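Long-range contact in LP1413 - SCCmec type IV-encoded DNA binding protein (Staphylococcus aureus, PDB 6BTC), which probably binds single-stranded DNA and is encoded on the type IV staphylococcal cassette chromosome element SCCmec: residues G62-I67 against I80-C85. Residues are numbered along the deposited sequence; the frame is centred on the assembly and turned at random.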
loop_
_atom_site.group_PDB
_atom_site.type_symbol
_atom_site.label_atom_id
_atom_site.label_comp_id
_atom_site.label_asym_id
_atom_site.label_seq_id
_atom_site.Cartn_x
_atom_site.Cartn_y
_atom_site.Cartn_z
ATOM N N GLY A 62 13.819 4.994 2.788
ATOM C CA GLY A 62 13.770 6.025 1.780
ATOM C C GLY A 62 12.454 6.150 1.055
ATOM O O GLY A 62 12.393 6.863 0.050
ATOM N N LEU A 63 11.409 5.479 1.516
ATOM C CA LEU A 63 10.106 5.622 0.881
ATOM C C LEU A 63 9.419 6.896 1.364
ATOM O O LEU A 63 9.559 7.280 2.525
ATOM C CB LEU A 63 9.209 4.427 1.191
ATOM C CG LEU A 63 9.622 3.064 0.629
ATOM C CD1 LEU A 63 8.562 2.040 0.994
ATOM C CD2 LEU A 63 9.818 3.121 -0.865
ATOM N N PRO A 64 8.652 7.553 0.506
ATOM C CA PRO A 64 8.018 8.823 0.883
ATOM C C PRO A 64 6.696 8.620 1.618
ATOM O O PRO A 64 5.656 9.154 1.223
ATOM C CB PRO A 64 7.818 9.498 -0.474
ATOM C CG PRO A 64 7.535 8.368 -1.394
ATOM C CD PRO A 64 8.384 7.213 -0.905
ATOM N N PHE A 65 6.744 7.855 2.706
ATOM C CA PHE A 65 5.562 7.543 3.493
ATOM C C PHE A 65 5.946 7.487 4.959
ATOM O O PHE A 65 7.082 7.178 5.299
ATOM C CB PHE A 65 4.929 6.189 3.115
ATOM C CG PHE A 65 4.670 6.012 1.646
ATOM C CD1 PHE A 65 3.575 6.589 1.047
ATOM C CD2 PHE A 65 5.501 5.227 0.878
ATOM C CE1 PHE A 65 3.319 6.406 -0.316
ATOM C CE2 PHE A 65 5.255 5.037 -0.477
ATOM C CZ PHE A 65 4.156 5.634 -1.072
ATOM N N LYS A 66 4.982 7.762 5.825
ATOM C CA LYS A 66 5.143 7.479 7.235
ATOM C C LYS A 66 3.784 7.130 7.821
ATOM O O LYS A 66 2.736 7.402 7.228
ATOM C CB LYS A 66 5.770 8.662 7.977
ATOM C CG LYS A 66 4.872 9.863 8.121
ATOM C CD LYS A 66 5.647 11.060 8.663
ATOM C CE LYS A 66 4.766 12.304 8.794
ATOM N NZ LYS A 66 5.560 13.507 9.221
ATOM N N ILE A 67 3.821 6.523 8.999
ATOM C CA ILE A 67 2.622 6.160 9.738
ATOM C C ILE A 67 2.262 7.320 10.650
ATOM O O ILE A 67 3.130 7.860 11.347
ATOM C CB ILE A 67 2.854 4.872 10.550
ATOM C CG1 ILE A 67 3.229 3.720 9.620
ATOM C CG2 ILE A 67 1.624 4.521 11.370
ATOM C CD1 ILE A 67 3.633 2.451 10.352
ATOM N N ILE A 80 4.552 11.808 2.159
ATOM C CA ILE A 80 5.327 12.955 2.605
ATOM C C ILE A 80 6.222 13.403 1.466
ATOM O O ILE A 80 6.359 12.737 0.443
ATOM C CB ILE A 80 6.157 12.664 3.871
ATOM C CG1 ILE A 80 7.237 11.615 3.586
ATOM C CG2 ILE A 80 5.245 12.184 4.993
ATOM C CD1 ILE A 80 8.218 11.429 4.732
ATOM N N GLY A 81 6.857 14.540 1.676
ATOM C CA GLY A 81 7.574 15.180 0.607
ATOM C C GLY A 81 8.902 14.516 0.318
ATOM O O GLY A 81 9.604 14.028 1.206
ATOM N N ILE A 82 9.256 14.566 -0.960
ATOM C CA ILE A 82 10.345 13.775 -1.507
ATOM C C ILE A 82 11.631 14.580 -1.722
ATOM O O ILE A 82 12.724 13.989 -1.730
ATOM C CB ILE A 82 9.852 13.130 -2.825
ATOM C CG1 ILE A 82 9.534 14.186 -3.881
ATOM C CG2 ILE A 82 8.553 12.351 -2.564
ATOM C CD1 ILE A 82 9.050 13.615 -5.228
ATOM N N ASN A 83 11.537 15.907 -1.829
ATOM C CA ASN A 83 12.572 16.741 -2.438
ATOM C C ASN A 83 12.868 17.942 -1.539
ATOM O O ASN A 83 12.483 19.076 -1.846
ATOM C CB ASN A 83 12.102 17.179 -3.826
ATOM C CG ASN A 83 13.216 17.700 -4.687
ATOM O OD1 ASN A 83 14.383 17.663 -4.296
ATOM N ND2 ASN A 83 12.867 18.191 -5.877
ATOM N N PRO A 84 13.565 17.730 -0.424
ATOM C CA PRO A 84 13.797 18.832 0.520
ATOM C C PRO A 84 14.686 19.923 -0.058
ATOM O O PRO A 84 15.524 19.681 -0.930
ATOM C CB PRO A 84 14.471 18.142 1.711
ATOM C CG PRO A 84 15.046 16.883 1.154
ATOM C CD PRO A 84 14.133 16.460 0.053
ATOM N N CYS A 85 14.483 21.143 0.448
ATOM C CA CYS A 85 15.261 22.330 0.065
ATOM C C CYS A 85 14.937 22.769 -1.357
ATOM O O CYS A 85 14.214 23.743 -1.565
ATOM C CB CYS A 85 16.771 22.083 0.200
ATOM S SG CYS A 85 17.324 21.642 1.874
#
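Ile80 meets Pro64 through backbone and side chain together. Its N donates to Pro64 O at 3.0 Å in a nearly straight bond (169°), reaching the oxygen from above the carbonyl plane. Pro64, locked in phi by its ring, is the centre of an inverse gamma turn, and Phe65 N returns weakly to Leu63 O. A chi1 of 65° sets Ile80 CG1 between its own N and carbonyl carbon, where it lies 3.6 Å from Pro64 C; CG2, anti to the carbonyl carbon, faces Lys66 instead. Lys66 runs extended beyond CG and crosses Ile80 at about a right angle, its CG, CD and CE all near Ile80 CG2 (CE at 3.8 Å): a long aliphatic stem suits this exposed edge, since it can pack on the methyl while carrying its charge outward. Beyond Gly81, Ile82 CG2 touches Pro64 CB at 3.6 Å, a small apolar patch at the surface. Phe65 turns away to the buried side, edge-to-face with Phe20 of helix 6-21. The contact extends the antiparallel pairing of strands 65-71 and 74-79 at the open end of their beta hairpin, which follows three helices and one short strand, consistent with the wing of a winged-helix domain.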